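Local atomic coordinates of putative Transcriptional Regulator (Rhodococcus sp., PDB entry 2IA2), a protein that probably regulates transcription as an IclR-family protein, binding DNA through a helix-turn-helix domain and sensing a small effector through its C-terminal domain. Residues A[19-29]-A[45-56]; A[164-172]-A[181-189]. All coordinates share one frame; numbering follows the deposited sequence.

The two contacts lie in different parts of an IclR-type chain and on opposite sides of its centre. Contact 1 joins helices of the N-terminal helix-turn-helix domain, the part expected to bind DNA. Contact 2 joins two helices of the C-terminal domain, which in this family usually carries the effector pocket. Their centres are 58 Å apart, and their nearest atoms are about 37 Å apart, so they do not touch. Contact 1 is partly buried and has the second subunit close by. Contact 2 is a surface contact that no other chain of the assembly reaches. One packs helices at about a right angle, the other nearer antiparallel.

Contact 1 (A[19-29]-A[45-56]); sequences SLARGLAVIRC and ATDLTRATARRF
One face of the Phe56 ring is covered by CB of Arg22, a CH-pi contact 3.9 Å from CB to the ring centroid. Ser19 CB lies at the ring edge, in its plane. The Arg22 guanidinium stands 88° to this ring and carries Leu48 CD2 over one of its faces, 3.6 Å from NE of Arg22. This is the helix-turn-helix domain. Segment 45-56 holds the turn between helices 39-46 and 50-63, with a Schellman motif at Asp47 and Thr49 as N-cap. Helix 19-28 crosses helix 50-56 at 85°. Phe56 is a knob in a hole made by Ser19, Arg22, Gly23 and Val26. Gly23 brings the backbones close, with 5.5 Å between its CA and that of Phe56. CG of Arg22 is anti to the carbonyl carbon (chi1 -67°), and the extended chain beyond it carries the guanidinium past the ring to Leu48. Val26 CG2 reaches Phe56 CB, and Val26 also packs on Leu57 and Leu60. Ser19 meets Ser19 of the second subunit. Further along, Thr46 turns its hydroxyl back to Val42 O, while its methyl CG2 rests 3.6 Å from Ala25 O.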
loop_
_atom_site.group_PDB
_atom_site.type_symbol
_atom_site.label_atom_id
_atom_site.label_comp_id
_atom_site.label_asym_id
_atom_site.label_seq_id
_atom_site.Cartn_x
_atom_site.Cartn_y
_atom_site.Cartn_z
ATOM N N SER A 19 19.225 20.021 5.149
ATOM C CA SER A 19 19.341 19.766 3.744
ATOM C C SER A 19 18.536 18.538 3.323
ATOM O O SER A 19 17.948 18.538 2.290
ATOM C CB SER A 19 20.808 19.676 3.360
ATOM O OG SER A 19 21.309 21.019 3.290
ATOM N N LEU A 20 18.504 17.525 4.173
ATOM C CA LEU A 20 17.677 16.353 3.967
ATOM C C LEU A 20 16.201 16.744 3.979
ATOM O O LEU A 20 15.488 16.428 3.034
ATOM C CB LEU A 20 17.972 15.272 5.045
ATOM C CG LEU A 20 17.153 13.974 4.904
ATOM C CD1 LEU A 20 17.260 13.410 3.489
ATOM C CD2 LEU A 20 17.529 12.896 5.998
ATOM N N ALA A 21 15.762 17.449 5.038
ATOM C CA ALA A 21 14.380 17.914 5.108
ATOM C C ALA A 21 13.989 18.641 3.832
ATOM O O ALA A 21 12.953 18.309 3.236
ATOM C CB ALA A 21 14.122 18.797 6.358
ATOM N N ARG A 22 14.820 19.617 3.415
ATOM C CA ARG A 22 14.574 20.413 2.204
ATOM C C ARG A 22 14.549 19.584 0.915
ATOM O O ARG A 22 13.622 19.731 0.119
ATOM C CB ARG A 22 15.561 21.569 2.089
ATOM C CG ARG A 22 15.354 22.592 3.186
ATOM C CD ARG A 22 16.376 23.711 3.093
ATOM N NE ARG A 22 15.997 24.752 4.050
ATOM C CZ ARG A 22 16.624 25.914 4.189
ATOM N NH1 ARG A 22 17.716 26.174 3.466
ATOM N NH2 ARG A 22 16.149 26.811 5.056
ATOM N N GLY A 23 15.523 18.699 0.715
ATOM C CA GLY A 23 15.464 17.825 -0.468
ATOM C C GLY A 23 14.175 16.998 -0.544
ATOM O O GLY A 23 13.625 16.803 -1.653
ATOM N N LEU A 24 13.701 16.491 0.608
ATOM C CA LEU A 24 12.466 15.720 0.631
ATOM C C LEU A 24 11.255 16.589 0.311
ATOM O O LEU A 24 10.323 16.114 -0.350
ATOM C CB LEU A 24 12.299 14.974 1.991
ATOM C CG LEU A 24 13.392 13.894 2.215
ATOM C CD1 LEU A 24 13.341 13.361 3.644
ATOM C CD2 LEU A 24 13.218 12.768 1.232
ATOM N N ALA A 25 11.243 17.839 0.814
ATOM C CA ALA A 25 10.148 18.761 0.565
ATOM C C ALA A 25 10.064 19.076 -0.905
ATOM O O ALA A 25 8.971 19.266 -1.430
ATOM C CB ALA A 25 10.286 20.075 1.404
ATOM N N VAL A 26 11.208 19.138 -1.568
ATOM C CA VAL A 26 11.246 19.342 -3.006
ATOM C C VAL A 26 10.592 18.135 -3.753
ATOM O O VAL A 26 9.749 18.305 -4.625
ATOM C CB VAL A 26 12.700 19.639 -3.511
ATOM C CG1 VAL A 26 12.786 19.572 -5.022
ATOM C CG2 VAL A 26 13.252 21.018 -2.971
ATOM N N ILE A 27 10.908 16.913 -3.360
ATOM C CA ILE A 27 10.301 15.741 -4.011
ATOM C C ILE A 27 8.798 15.801 -3.752
ATOM O O ILE A 27 8.017 15.578 -4.684
ATOM C CB ILE A 27 10.836 14.386 -3.412
ATOM C CG1 ILE A 27 12.299 14.177 -3.799
ATOM C CG2 ILE A 27 9.965 13.193 -3.854
ATOM C CD1 ILE A 27 12.962 12.980 -3.114
ATOM N N ARG A 28 8.393 16.138 -2.512
ATOM C CA ARG A 28 6.954 16.145 -2.150
ATOM C C ARG A 28 6.138 17.260 -2.846
ATOM O O ARG A 28 4.895 17.205 -2.861
ATOM C CB ARG A 28 6.750 16.354 -0.614
ATOM C CG ARG A 28 7.296 15.273 0.280
ATOM C CD ARG A 28 6.381 14.155 0.544
ATOM N NE ARG A 28 5.014 14.524 0.962
ATOM C CZ ARG A 28 4.555 14.430 2.212
ATOM N NH1 ARG A 28 5.356 14.043 3.187
ATOM N NH2 ARG A 28 3.285 14.723 2.479
ATOM N N CYS A 29 6.799 18.275 -3.374
ATOM C CA CYS A 29 6.052 19.394 -3.965
ATOM C C CYS A 29 5.443 19.075 -5.346
ATOM O O CYS A 29 4.624 19.836 -5.833
ATOM C CB CYS A 29 6.863 20.727 -3.943
ATOM S SG CYS A 29 7.928 20.887 -5.396
ATOM N N ALA A 45 6.837 26.792 -3.617
ATOM C CA ALA A 45 6.110 25.670 -3.011
ATOM C C ALA A 45 6.768 25.118 -1.734
ATOM O O ALA A 45 6.091 24.465 -0.918
ATOM C CB ALA A 45 5.969 24.559 -4.025
ATOM N N THR A 46 8.070 25.384 -1.554
ATOM C CA THR A 46 8.820 24.801 -0.471
ATOM C C THR A 46 9.304 25.890 0.486
ATOM O O THR A 46 10.093 25.603 1.425
ATOM C CB THR A 46 10.036 24.017 -1.002
ATOM O OG1 THR A 46 10.814 24.891 -1.813
ATOM C CG2 THR A 46 9.612 22.798 -1.880
ATOM N N ASP A 47 8.852 27.140 0.265
ATOM C CA ASP A 47 9.251 28.258 1.150
ATOM C C ASP A 47 10.757 28.552 1.085
ATOM O O ASP A 47 11.379 29.025 2.042
ATOM C CB ASP A 47 8.790 27.975 2.578
ATOM C CG ASP A 47 7.292 28.139 2.747
ATOM O OD1 ASP A 47 6.642 28.950 1.998
ATOM O OD2 ASP A 47 6.769 27.494 3.684
ATOM N N LEU A 48 11.330 28.297 -0.085
ATOM C CA LEU A 48 12.779 28.458 -0.319
ATOM C C LEU A 48 12.994 29.638 -1.261
ATOM O O LEU A 48 12.054 30.335 -1.609
ATOM C CB LEU A 48 13.401 27.148 -0.893
ATOM C CG LEU A 48 13.406 25.965 0.091
ATOM C CD1 LEU A 48 14.065 24.794 -0.538
ATOM C CD2 LEU A 48 14.030 26.288 1.507
ATOM N N THR A 49 14.241 29.872 -1.662
ATOM C CA THR A 49 14.578 30.877 -2.682
ATOM C C THR A 49 15.029 30.120 -3.932
ATOM O O THR A 49 15.257 28.917 -3.875
ATOM C CB THR A 49 15.730 31.751 -2.221
ATOM O OG1 THR A 49 16.851 30.917 -1.942
ATOM C CG2 THR A 49 15.390 32.500 -0.861
ATOM N N ARG A 50 15.182 30.815 -5.049
ATOM C CA ARG A 50 15.707 30.179 -6.267
ATOM C C ARG A 50 17.099 29.547 -6.007
ATOM O O ARG A 50 17.326 28.361 -6.356
ATOM C CB ARG A 50 15.726 31.184 -7.427
ATOM C CG ARG A 50 14.326 31.688 -7.834
ATOM C CD ARG A 50 14.391 32.735 -8.938
ATOM N NE ARG A 50 15.380 32.407 -9.987
ATOM C CZ ARG A 50 15.135 31.698 -11.092
ATOM N NH1 ARG A 50 13.917 31.209 -11.348
ATOM N NH2 ARG A 50 16.118 31.496 -11.975
ATOM N N ALA A 51 17.982 30.278 -5.323
ATOM C CA ALA A 51 19.365 29.773 -5.098
ATOM C C ALA A 51 19.408 28.521 -4.205
ATOM O O ALA A 51 20.162 27.560 -4.509
ATOM C CB ALA A 51 20.292 30.873 -4.549
ATOM N N THR A 52 18.612 28.501 -3.126
ATOM C CA THR A 52 18.586 27.315 -2.273
ATOM C C THR A 52 17.846 26.162 -2.958
ATOM O O THR A 52 18.362 25.056 -2.971
ATOM C CB THR A 52 18.031 27.560 -0.856
ATOM O OG1 THR A 52 16.769 28.190 -0.973
ATOM C CG2 THR A 52 18.971 28.513 -0.045
ATOM N N ALA A 53 16.669 26.418 -3.530
ATOM C CA ALA A 53 15.954 25.382 -4.300
ATOM C C ALA A 53 16.803 24.746 -5.413
ATOM O O ALA A 53 16.749 23.526 -5.614
ATOM C CB ALA A 53 14.619 25.962 -4.897
ATOM N N ARG A 54 17.547 25.582 -6.160
ATOM C CA ARG A 54 18.382 25.124 -7.262
ATOM C C ARG A 54 19.374 24.048 -6.811
ATOM O O ARG A 54 19.520 23.008 -7.483
ATOM C CB ARG A 54 19.117 26.277 -7.936
ATOM C CG ARG A 54 20.046 25.828 -9.071
ATOM C CD ARG A 54 20.864 26.993 -9.689
ATOM N NE ARG A 54 20.003 28.018 -10.286
ATOM C CZ ARG A 54 19.780 29.245 -9.794
ATOM N NH1 ARG A 54 20.348 29.694 -8.670
ATOM N NH2 ARG A 54 18.961 30.040 -10.452
ATOM N N ARG A 55 20.034 24.297 -5.674
ATOM C CA ARG A 55 21.014 23.364 -5.113
ATOM C C ARG A 55 20.375 21.997 -4.897
ATOM O O ARG A 55 20.964 20.992 -5.254
ATOM C CB ARG A 55 21.613 23.874 -3.795
ATOM C CG ARG A 55 22.626 25.011 -3.969
ATOM C CD ARG A 55 23.459 25.307 -2.645
ATOM N NE ARG A 55 24.453 24.261 -2.296
ATOM C CZ ARG A 55 24.413 23.475 -1.209
ATOM N NH1 ARG A 55 23.420 23.566 -0.309
ATOM N NH2 ARG A 55 25.385 22.586 -1.020
ATOM N N PHE A 56 19.180 21.963 -4.322
ATOM C CA PHE A 56 18.525 20.700 -4.073
ATOM C C PHE A 56 18.072 20.019 -5.372
ATOM O O PHE A 56 18.317 18.822 -5.570
ATOM C CB PHE A 56 17.365 20.867 -3.073
ATOM C CG PHE A 56 17.818 21.405 -1.768
ATOM C CD1 PHE A 56 17.578 22.729 -1.428
ATOM C CD2 PHE A 56 18.579 20.613 -0.907
ATOM C CE1 PHE A 56 18.062 23.249 -0.240
ATOM C CE2 PHE A 56 19.062 21.132 0.286
ATOM C CZ PHE A 56 18.819 22.458 0.610
#

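Contact 2 (A[164-172]-A[181-189]); sequences DAYLEKLDI and TARDELKAA
Leu170 O receives the shortest polar bond of the contact, from Arg183 NH2 at 2.8 Å. It is weak, with an N-H...O angle of 130°. Leu167 O lies at the guanidinium edge, near its plane, and takes a second weak bond from Arg183 NE at 3.0 Å. The arginine thus spans two carbonyls at the C-terminal end of helix 160-169, where the helix dipole would probably suit its positive charge. Its extended chain brings the guanidinium there, and Ile172 CD1 packs against its CG. Next to the arginine lies an apolar cluster. Leu186 CD2 meets Leu170 CD2 at 3.5 Å, a tight carbon contact, and also touches Leu167 CD2 and Ile172 CD1. The other branch of Leu167, CD1, lies 3.6 Å from Lys187 CG. Cutting Leu167 back to an alanine would take away both branches, and is likely to open a gap between Leu186 and the aliphatic chain of Lys187. The ammonium of Lys187 makes a long salt bridge with Asp164, 3.6 Å from NZ to OD1. The segments of helices 160-169 and 183-196 run at 145°, nearer antiparallel than perpendicular. Helix 149-156 adjoins both, with Leu155 touching Tyr166 and Arg152 touching Leu186.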
loop_
_atom_site.group_PDB
_atom_site.type_symbol
_atom_site.label_atom_id
_atom_site.label_comp_id
_atom_site.label_asym_id
_atom_site.label_seq_id
_atom_site.Cartn_x
_atom_site.Cartn_y
_atom_site.Cartn_z
ATOM N N ASP A 164 -29.809 -7.057 10.008
ATOM C CA ASP A 164 -31.119 -7.622 10.373
ATOM C C ASP A 164 -31.107 -9.135 10.256
ATOM O O ASP A 164 -31.656 -9.812 11.086
ATOM C CB ASP A 164 -32.233 -6.982 9.520
ATOM C CG ASP A 164 -32.676 -5.604 10.063
ATOM O OD1 ASP A 164 -32.699 -5.460 11.316
ATOM O OD2 ASP A 164 -33.027 -4.683 9.261
ATOM N N ALA A 165 -30.431 -9.646 9.229
ATOM C CA ALA A 165 -30.214 -11.082 9.015
ATOM C C ALA A 165 -29.418 -11.711 10.143
ATOM O O ALA A 165 -29.778 -12.776 10.645
ATOM C CB ALA A 165 -29.472 -11.295 7.702
ATOM N N TYR A 166 -28.302 -11.072 10.485
ATOM C CA TYR A 166 -27.480 -11.470 11.621
ATOM C C TYR A 166 -28.290 -11.566 12.919
ATOM O O TYR A 166 -28.124 -12.516 13.712
ATOM C CB TYR A 166 -26.331 -10.460 11.815
ATOM C CG TYR A 166 -25.707 -10.600 13.176
ATOM C CD1 TYR A 166 -24.733 -11.575 13.416
ATOM C CD2 TYR A 166 -26.101 -9.794 14.224
ATOM C CE1 TYR A 166 -24.134 -11.714 14.650
ATOM C CE2 TYR A 166 -25.514 -9.923 15.478
ATOM C CZ TYR A 166 -24.544 -10.883 15.687
ATOM O OH TYR A 166 -23.979 -11.034 16.934
ATOM N N LEU A 167 -29.148 -10.571 13.143
ATOM C CA LEU A 167 -29.896 -10.468 14.383
ATOM C C LEU A 167 -31.018 -11.488 14.416
ATOM O O LEU A 167 -31.333 -12.010 15.472
ATOM C CB LEU A 167 -30.485 -9.080 14.552
ATOM C CG LEU A 167 -29.510 -7.976 14.926
ATOM C CD1 LEU A 167 -30.249 -6.653 14.821
ATOM C CD2 LEU A 167 -28.985 -8.232 16.344
ATOM N N GLU A 168 -31.601 -11.773 13.254
ATOM C CA GLU A 168 -32.576 -12.869 13.129
ATOM C C GLU A 168 -31.974 -14.245 13.486
ATOM O O GLU A 168 -32.565 -15.024 14.216
ATOM C CB GLU A 168 -33.132 -12.891 11.702
ATOM C CG GLU A 168 -34.538 -13.457 11.573
ATOM C CD GLU A 168 -35.156 -13.160 10.201
ATOM O OE1 GLU A 168 -34.640 -12.257 9.467
ATOM O OE2 GLU A 168 -36.166 -13.833 9.856
ATOM N N LYS A 169 -30.780 -14.506 12.972
ATOM C CA LYS A 169 -30.066 -15.754 13.178
ATOM C C LYS A 169 -29.455 -15.922 14.600
ATOM O O LYS A 169 -29.146 -17.036 15.020
ATOM C CB LYS A 169 -28.982 -15.900 12.082
ATOM C CG LYS A 169 -28.036 -17.106 12.290
ATOM C CD LYS A 169 -27.661 -17.826 10.989
ATOM C CE LYS A 169 -26.353 -17.287 10.392
ATOM N NZ LYS A 169 -26.185 -17.721 8.953
ATOM N N LEU A 170 -29.280 -14.824 15.331
ATOM C CA LEU A 170 -28.506 -14.833 16.574
ATOM C C LEU A 170 -29.221 -15.488 17.743
ATOM O O LEU A 170 -30.404 -15.236 18.008
ATOM C CB LEU A 170 -28.084 -13.409 16.964
ATOM C CG LEU A 170 -27.204 -13.242 18.213
ATOM C CD1 LEU A 170 -25.926 -14.020 18.163
ATOM C CD2 LEU A 170 -26.920 -11.769 18.439
ATOM N N ASP A 171 -28.466 -16.326 18.434
ATOM C CA ASP A 171 -28.859 -16.964 19.702
ATOM C C ASP A 171 -28.121 -16.193 20.806
ATOM O O ASP A 171 -26.969 -16.502 21.104
ATOM C CB ASP A 171 -28.391 -18.434 19.635
ATOM C CG ASP A 171 -28.762 -19.268 20.869
ATOM O OD1 ASP A 171 -29.537 -18.780 21.740
ATOM O OD2 ASP A 171 -28.266 -20.439 20.932
ATOM N N ILE A 172 -28.764 -15.178 21.383
ATOM C CA ILE A 172 -28.170 -14.378 22.458
ATOM C C ILE A 172 -28.137 -15.220 23.719
ATOM O O ILE A 172 -29.185 -15.646 24.169
ATOM C CB ILE A 172 -29.020 -13.107 22.754
ATOM C CG1 ILE A 172 -29.040 -12.167 21.547
ATOM C CG2 ILE A 172 -28.499 -12.371 23.996
ATOM C CD1 ILE A 172 -30.141 -11.124 21.563
ATOM N N THR A 181 -30.113 -9.041 26.641
ATOM C CA THR A 181 -30.795 -10.281 26.386
ATOM C C THR A 181 -31.863 -10.251 25.284
ATOM O O THR A 181 -32.334 -11.304 24.858
ATOM C CB THR A 181 -31.333 -10.862 27.699
ATOM O OG1 THR A 181 -31.193 -12.296 27.662
ATOM C CG2 THR A 181 -32.790 -10.365 27.997
ATOM N N ALA A 182 -32.237 -9.067 24.815
ATOM C CA ALA A 182 -33.286 -8.976 23.818
ATOM C C ALA A 182 -32.746 -8.471 22.473
ATOM O O ALA A 182 -31.940 -7.543 22.427
ATOM C CB ALA A 182 -34.401 -8.118 24.340
ATOM N N ARG A 183 -33.179 -9.110 21.389
ATOM C CA ARG A 183 -32.725 -8.761 20.033
ATOM C C ARG A 183 -32.954 -7.289 19.712
ATOM O O ARG A 183 -32.145 -6.662 19.032
ATOM C CB ARG A 183 -33.430 -9.608 18.974
ATOM C CG ARG A 183 -33.028 -11.072 18.965
ATOM C CD ARG A 183 -33.746 -11.810 17.833
ATOM N NE ARG A 183 -33.176 -13.130 17.565
ATOM C CZ ARG A 183 -33.787 -14.276 17.852
ATOM N NH1 ARG A 183 -34.989 -14.265 18.424
ATOM N NH2 ARG A 183 -33.193 -15.434 17.570
ATOM N N ASP A 184 -34.068 -6.754 20.201
ATOM C CA ASP A 184 -34.403 -5.342 20.006
ATOM C C ASP A 184 -33.487 -4.382 20.820
ATOM O O ASP A 184 -33.085 -3.314 20.341
ATOM C CB ASP A 184 -35.888 -5.109 20.327
ATOM C CG ASP A 184 -36.259 -5.540 21.743
ATOM O OD1 ASP A 184 -36.361 -6.767 22.011
ATOM O OD2 ASP A 184 -36.457 -4.642 22.591
ATOM N N GLU A 185 -33.170 -4.775 22.049
ATOM C CA GLU A 185 -32.253 -4.016 22.889
ATOM C C GLU A 185 -30.817 -4.105 22.345
ATOM O O GLU A 185 -30.063 -3.129 22.398
ATOM C CB GLU A 185 -32.302 -4.557 24.309
ATOM C CG GLU A 185 -31.615 -3.679 25.322
ATOM C CD GLU A 185 -31.482 -4.359 26.664
ATOM O OE1 GLU A 185 -32.089 -5.451 26.865
ATOM O OE2 GLU A 185 -30.753 -3.796 27.515
ATOM N N LEU A 186 -30.461 -5.267 21.808
ATOM C CA LEU A 186 -29.166 -5.419 21.169
ATOM C C LEU A 186 -29.054 -4.541 19.929
ATOM O O LEU A 186 -28.067 -3.849 19.770
ATOM C CB LEU A 186 -28.859 -6.880 20.830
ATOM C CG LEU A 186 -27.581 -7.168 20.009
ATOM C CD1 LEU A 186 -26.288 -6.594 20.632
ATOM C CD2 LEU A 186 -27.452 -8.661 19.863
ATOM N N LYS A 187 -30.061 -4.566 19.059
ATOM C CA LYS A 187 -30.060 -3.740 17.862
ATOM C C LYS A 187 -29.890 -2.268 18.237
ATOM O O LYS A 187 -29.193 -1.521 17.545
ATOM C CB LYS A 187 -31.392 -3.906 17.130
ATOM C CG LYS A 187 -31.433 -3.388 15.711
ATOM C CD LYS A 187 -32.857 -3.507 15.212
ATOM C CE LYS A 187 -32.981 -3.418 13.691
ATOM N NZ LYS A 187 -32.167 -2.363 13.113
ATOM N N ALA A 188 -30.551 -1.864 19.320
ATOM C CA ALA A 188 -30.491 -0.483 19.798
ATOM C C ALA A 188 -29.084 -0.109 20.268
ATOM O O ALA A 188 -28.602 0.979 19.967
ATOM C CB ALA A 188 -31.492 -0.279 20.911
ATOM N N ALA A 189 -28.434 -1.008 21.012
ATOM C CA ALA A 189 -27.068 -0.791 21.463
ATOM C C ALA A 189 -26.119 -0.660 20.257
ATOM O O ALA A 189 -25.227 0.193 20.248
ATOM C CB ALA A 189 -26.638 -1.914 22.379
#